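Local coordinates for exopolyphosphatase-related protein (Archaeoglobus fulgidus, PDB 3LLV) that probably binds NAD(P) through this N-terminal Rossmann-type TrkA-N domain of a longer protein that may also bind nucleic acid, at residues A90-V94 against S95-A99; D36-K39 against E40-E43. All blocks are in the same frame, centred on the assembly; numbering follows the deposited sequence.

Contact 1 of 2, residues A90-V94 against S95-A99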
ATOM      1  N   ALA A  90      -3.515   1.317  12.729  1.00 11.22           N
ATOM      2  CA  ALA A  90      -4.917   0.860  12.624  1.00 10.40           C
ATOM      3  C   ALA A  90      -4.969  -0.599  12.158  1.00 10.34           C
ATOM      4  O   ALA A  90      -5.658  -1.450  12.759  1.00 10.05           O
ATOM      5  CB  ALA A  90      -5.744   1.767  11.660  1.00 11.40           C
ATOM      6  N   LEU A  91      -4.231  -0.880  11.088  1.00 10.27           N
ATOM      7  CA  LEU A  91      -4.128  -2.220  10.555  1.00 10.50           C
ATOM      8  C   LEU A  91      -3.660  -3.185  11.625  1.00 10.48           C
ATOM      9  O   LEU A  91      -4.299  -4.208  11.851  1.00 10.73           O
ATOM     10  CB  LEU A  91      -3.176  -2.252   9.339  1.00 10.98           C
ATOM     11  CG  LEU A  91      -3.021  -3.635   8.705  1.00 10.84           C
ATOM     12  CD1 LEU A  91      -4.353  -4.191   8.156  1.00 13.08           C
ATOM     13  CD2 LEU A  91      -1.942  -3.610   7.594  1.00 12.39           C
ATOM     14  N   ARG A  92      -2.557  -2.846  12.286  1.00 10.63           N
ATOM     15  CA  ARG A  92      -1.953  -3.724  13.291  1.00 11.67           C
ATOM     16  C   ARG A  92      -2.803  -3.974  14.550  1.00 13.03           C
ATOM     17  O   ARG A  92      -2.632  -5.008  15.247  1.00 14.62           O
ATOM     18  CB  ARG A  92      -0.545  -3.221  13.614  1.00 10.85           C
ATOM     19  CG  ARG A  92       0.439  -3.574  12.532  1.00 12.14           C
ATOM     20  CD  ARG A  92       0.901  -5.040  12.674  1.00 10.98           C
ATOM     21  NE  ARG A  92       1.724  -5.425  11.520  1.00 12.27           N
ATOM     22  CZ  ARG A  92       1.256  -5.925  10.382  1.00  8.53           C
ATOM     23  NH1 ARG A  92      -0.040  -6.126  10.188  1.00 11.60           N
ATOM     24  NH2 ARG A  92       2.084  -6.167   9.384  1.00 10.95           N
ATOM     25  N   SER A  93      -3.703  -3.034  14.838  1.00 13.68           N
ATOM     26  CA  SER A  93      -4.638  -3.190  15.951  0.50 13.54           C
ATOM     27  C   SER A  93      -5.648  -4.303  15.657  1.00 13.21           C
ATOM     28  O   SER A  93      -6.254  -4.847  16.577  1.00 13.84           O
ATOM     29  CB  SER A  93      -5.362  -1.881  16.242  0.50 14.17           C
ATOM     30  OG  SER A  93      -6.407  -1.679  15.305  0.50 14.85           O
ATOM     31  N   VAL A  94      -5.807  -4.638  14.372  1.00 11.84           N
ATOM     32  CA  VAL A  94      -6.747  -5.672  13.893  1.00 11.92           C
ATOM     33  C   VAL A  94      -6.067  -6.975  13.443  1.00 11.61           C
ATOM     34  O   VAL A  94      -6.596  -8.061  13.713  1.00 10.82           O
ATOM     35  CB  VAL A  94      -7.616  -5.131  12.713  1.00 12.18           C
ATOM     36  CG1 VAL A  94      -8.571  -6.206  12.166  1.00 12.85           C
ATOM     37  CG2 VAL A  94      -8.421  -3.891  13.163  1.00 12.18           C
ATOM     38  N   SER A  95      -4.924  -6.874  12.752  1.00 12.07           N
ATOM     39  CA  SER A  95      -4.376  -8.036  12.064  1.00 11.86           C
ATOM     40  C   SER A  95      -2.864  -7.988  11.974  1.00 11.70           C
ATOM     41  O   SER A  95      -2.281  -6.893  11.892  1.00 12.26           O
ATOM     42  CB  SER A  95      -4.932  -8.081  10.637  1.00 13.10           C
ATOM     43  OG  SER A  95      -4.393  -9.159   9.881  1.00 12.79           O
ATOM     44  N   ASP A  96      -2.253  -9.165  11.964  1.00 11.24           N
ATOM     45  CA  ASP A  96      -0.818  -9.280  11.687  1.00 10.93           C
ATOM     46  C   ASP A  96      -0.482  -9.436  10.190  1.00 10.47           C
ATOM     47  O   ASP A  96       0.676  -9.736   9.839  1.00  9.99           O
ATOM     48  CB  ASP A  96      -0.183 -10.398  12.534  1.00 10.56           C
ATOM     49  CG  ASP A  96      -0.548 -11.797  12.045  1.00 11.85           C
ATOM     50  OD1 ASP A  96      -1.372 -11.925  11.112  1.00 11.24           O
ATOM     51  OD2 ASP A  96      -0.019 -12.774  12.639  1.00 13.39           O
ATOM     52  N   VAL A  97      -1.479  -9.235   9.320  1.00 10.66           N
ATOM     53  CA  VAL A  97      -1.281  -9.461   7.895  1.00 11.07           C
ATOM     54  C   VAL A  97      -0.007  -8.761   7.389  1.00 10.91           C
ATOM     55  O   VAL A  97       0.273  -7.610   7.756  1.00 10.89           O
ATOM     56  CB  VAL A  97      -2.528  -9.055   7.064  1.00 10.87           C
ATOM     57  CG1 VAL A  97      -2.890  -7.556   7.285  1.00 11.58           C
ATOM     58  CG2 VAL A  97      -2.293  -9.386   5.574  1.00 11.89           C
ATOM     59  N   TYR A  98       0.783  -9.455   6.578  1.00  9.95           N
ATOM     60  CA  TYR A  98       2.047  -8.893   6.107  1.00  9.59           C
ATOM     61  C   TYR A  98       1.835  -7.525   5.433  1.00  9.30           C
ATOM     62  O   TYR A  98       0.926  -7.381   4.599  1.00  9.92           O
ATOM     63  CB  TYR A  98       2.626  -9.878   5.117  1.00  9.73           C
ATOM     64  CG  TYR A  98       4.072  -9.671   4.787  1.00 10.80           C
ATOM     65  CD1 TYR A  98       5.062 -10.333   5.500  1.00 13.06           C
ATOM     66  CD2 TYR A  98       4.454  -8.835   3.736  1.00 13.61           C
ATOM     67  CE1 TYR A  98       6.393 -10.167   5.193  1.00 12.56           C
ATOM     68  CE2 TYR A  98       5.809  -8.684   3.400  1.00 14.57           C
ATOM     69  CZ  TYR A  98       6.760  -9.348   4.146  1.00 12.48           C
ATOM     70  OH  TYR A  98       8.110  -9.197   3.839  1.00 15.39           O
ATOM     71  N   ALA A  99       2.634  -6.529   5.833  1.00 10.01           N
ATOM     72  CA  ALA A  99       2.484  -5.161   5.307  1.00  9.93           C
ATOM     73  C   ALA A  99       3.807  -4.615   4.814  1.00 10.32           C
ATOM     74  O   ALA A  99       4.855  -4.791   5.467  1.00  9.93           O
ATOM     75  CB  ALA A  99       1.894  -4.225   6.359  1.00  9.97           C
TER
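With CG turned away from its carbonyl carbon (chi1 -77°) and a second bend at chi2 (-80°), the R92 side chain brings its guanidinium group to S95 and V97. The residues form the C-terminal turn of helix 81-94 and the link into strand 99-103, the return leg of a beta-alpha-beta crossover in the Rossmann fold. V97 O is gripped end-on by two nitrogens, R92 NH1 at 2.9 Å and R92 NH2 at 2.8 Å. It lies close to the guanidinium plane, while both nitrogens approach from one face of the V97 carbonyl group. R92 NH1 also donates to S95 O at 2.9 Å, this oxygen being tilted somewhat from the guanidinium plane. R92 NE is hydrogen-bonded to G116 O, so the arginine ties the turn to the approach to strand 119-122. Without the guanidinium group, as with an alanine here, the carbonyl oxygens of S95, V97 and G116 would probably lose these donors and the link could shift against the helix. The backbone still follows helical spacing at the start, with S95 N bonded to L91 O at 2.9 Å; that oxygen accepts V94 N as well. The same residue uses its hydroxyl too: S95 OG accepts V97 N at 3.0 Å, closing an ST turn in the link. The apolar part of the contact is the crossing of L91 and V97 at about a right angle, L91 CD1 meeting V97 CG1 at 3.8 Å, and both side chains rest on V74 of the neighbouring strand. Where strand 99-103 begins, A99 CB lies 4.1 Å from L91 CD2 and, obliquely to the guanidinium group, 3.6 Å from R92 NH2.

Contact 2 of 2, residues D36-K39 against E40-E43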
ATOM      1  N   ASP A  36      -8.765   3.794  -0.828  1.00  7.50           N
ATOM      2  CA  ASP A  36      -8.395   5.211  -0.717  1.00  8.61           C
ATOM      3  C   ASP A  36      -9.617   5.977  -0.226  1.00  8.86           C
ATOM      4  O   ASP A  36     -10.746   5.553  -0.463  1.00  9.24           O
ATOM      5  CB  ASP A  36      -7.958   5.762  -2.079  1.00  9.03           C
ATOM      6  CG  ASP A  36      -7.111   7.049  -1.968  1.00  9.66           C
ATOM      7  OD1 ASP A  36      -5.868   6.955  -1.896  1.00 11.40           O
ATOM      8  OD2 ASP A  36      -7.677   8.161  -1.998  1.00  9.28           O
ATOM      9  N   LYS A  37      -9.388   7.103   0.448  1.00  9.16           N
ATOM     10  CA  LYS A  37     -10.475   7.975   0.878  1.00  9.03           C
ATOM     11  C   LYS A  37     -11.057   8.790  -0.289  1.00  9.27           C
ATOM     12  O   LYS A  37     -12.163   9.312  -0.169  1.00  9.17           O
ATOM     13  CB  LYS A  37     -10.026   8.896   2.021  1.00  9.14           C
ATOM     14  N   SER A  38     -10.336   8.883  -1.411  1.00  9.25           N
ATOM     15  CA  SER A  38     -10.790   9.697  -2.554  1.00  9.70           C
ATOM     16  C   SER A  38     -11.872   9.035  -3.420  1.00  9.61           C
ATOM     17  O   SER A  38     -11.590   8.082  -4.154  1.00  9.67           O
ATOM     18  CB  SER A  38      -9.599  10.105  -3.436  1.00  9.45           C
ATOM     19  OG  SER A  38     -10.024  10.634  -4.687  1.00 11.49           O
ATOM     20  N   LYS A  39     -13.093   9.574  -3.346  1.00 10.62           N
ATOM     21  CA  LYS A  39     -14.205   9.199  -4.219  1.00 11.00           C
ATOM     22  C   LYS A  39     -13.780   9.207  -5.695  1.00 11.15           C
ATOM     23  O   LYS A  39     -14.019   8.245  -6.427  1.00 11.23           O
ATOM     24  CB  LYS A  39     -15.389  10.154  -3.966  1.00 11.15           C
ATOM     25  CG  LYS A  39     -16.774   9.770  -4.501  1.00 11.76           C
ATOM     26  CD  LYS A  39     -17.797  10.811  -4.013  1.00 13.52           C
ATOM     27  CE  LYS A  39     -19.226  10.277  -3.858  1.00 13.00           C
ATOM     28  NZ  LYS A  39     -20.003  10.241  -5.134  1.00 12.81           N
ATOM     29  N   GLU A  40     -13.120  10.281  -6.125  1.00 11.46           N
ATOM     30  CA  GLU A  40     -12.794  10.453  -7.539  1.00 11.31           C
ATOM     31  C   GLU A  40     -11.789   9.416  -8.052  1.00 10.80           C
ATOM     32  O   GLU A  40     -11.980   8.820  -9.118  1.00 10.05           O
ATOM     33  CB  GLU A  40     -12.332  11.896  -7.809  1.00 11.98           C
ATOM     34  CG  GLU A  40     -11.903  12.190  -9.247  1.00 14.07           C
ATOM     35  CD  GLU A  40     -13.054  12.458 -10.211  1.00 16.46           C
ATOM     36  OE1 GLU A  40     -12.879  13.314 -11.104  1.00 16.62           O
ATOM     37  OE2 GLU A  40     -14.121  11.807 -10.096  1.00 18.62           O
ATOM     38  N   LYS A  41     -10.723   9.188  -7.283  1.00 10.01           N
ATOM     39  CA  LYS A  41      -9.709   8.240  -7.694  1.00 10.08           C
ATOM     40  C   LYS A  41     -10.243   6.811  -7.681  1.00 10.13           C
ATOM     41  O   LYS A  41      -9.889   6.012  -8.552  1.00 10.07           O
ATOM     42  CB  LYS A  41      -8.467   8.364  -6.807  1.00 10.09           C
ATOM     43  CG  LYS A  41      -7.639   9.600  -7.072  1.00  9.93           C
ATOM     44  CD  LYS A  41      -6.429   9.653  -6.120  1.00 11.01           C
ATOM     45  CE  LYS A  41      -5.624  10.951  -6.247  1.00 15.13           C
ATOM     46  NZ  LYS A  41      -6.409  12.157  -5.878  1.00 16.64           N
ATOM     47  N   ILE A  42     -11.064   6.491  -6.682  1.00 10.22           N
ATOM     48  CA  ILE A  42     -11.617   5.135  -6.544  1.00 10.47           C
ATOM     49  C   ILE A  42     -12.625   4.873  -7.661  1.00 10.41           C
ATOM     50  O   ILE A  42     -12.560   3.852  -8.353  1.00 10.45           O
ATOM     51  CB  ILE A  42     -12.227   4.890  -5.134  1.00 10.22           C
ATOM     52  CG1 ILE A  42     -11.118   4.698  -4.079  1.00  9.35           C
ATOM     53  CG2 ILE A  42     -13.186   3.673  -5.139  1.00 11.13           C
ATOM     54  CD1 ILE A  42     -10.069   3.589  -4.407  1.00  7.81           C
ATOM     55  N   GLU A  43     -13.518   5.826  -7.872  1.00 11.37           N
ATOM     56  CA  GLU A  43     -14.479   5.727  -8.981  1.00 11.78           C
ATOM     57  C   GLU A  43     -13.822   5.557 -10.365  1.00 11.04           C
ATOM     58  O   GLU A  43     -14.336   4.799 -11.196  1.00 11.67           O
ATOM     59  CB  GLU A  43     -15.494   6.879  -8.952  1.00 12.77           C
ATOM     60  CG  GLU A  43     -16.542   6.740  -7.819  1.00 14.60           C
ATOM     61  CD  GLU A  43     -17.550   7.891  -7.752  1.00 16.78           C
ATOM     62  OE1 GLU A  43     -17.557   8.763  -8.651  1.00 19.12           O
ATOM     63  OE2 GLU A  43     -18.351   7.924  -6.790  1.00 17.35           O
TER
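S38 caps helix 39-47 at its N-terminus: its OG, anti to the backbone N (chi1 167°), accepts the N-H of K41 at 3.1 Å in a nearly straight bond (169° at the hydrogen). The regular helical bonds start at once, I42 N to S38 O at 3.0 Å and E43 N to K39 O at 2.9 Å. A second side-chain bond shapes the approach to the cap. D36 OD2 takes S38 N at 2.8 Å on its anti side, an Asx turn, so S38 donates through its backbone while its hydroxyl accepts from the helix.

Charged groups meet one turn on. K39 and E43 run side by side in the same direction, and NZ of K39 and OE2 of E43, 3.3 Å apart, form a salt bridge whose hydrogen bond is weak. The K39 chain stays extended until it bends at chi4.

Van der Waals contact makes up the rest. I42 CD1 packs on D36 CB at 3.8 Å, and I42 CG1 touches the backbone oxygens of D36 and S38. The K41 chain passes along S38, its CG 3.5 Å from S38 OG.

The cap joins the C-terminal end of the second strand of the Rossmann sheet, 32-36, to the helix after it, where relatives that bind NAD commonly carry an acidic residue. D36 OD1 accepts S14 N from the loop between strand 9-12 and helix 16-27, and I42 touches A52 and I54 of edge strand 51-54.

Overall arrangement
Both contacts are junctions between helix and strand in the same Rossmann-type TrkA-N domain, built on one parallel sheet. Contact 2 comes first along the chain, where strand 32-36 ends and helix 39-47 begins; contact 1 follows, where helix 81-94 gives way to strand 99-103. Their centres are 22 Å apart and their nearest atoms about 13 Å, with no touch between them. Strands 9-12 and 73-76 separate 32-36 from 99-103; strand 32-36 neighbours the outermost strand 51-54, and strand 99-103 neighbours 119-122. Contact 2 therefore lies at the C-terminal end of the sheet, the side on which Rossmann domains bind dinucleotides, and contact 1 at the N-terminal end.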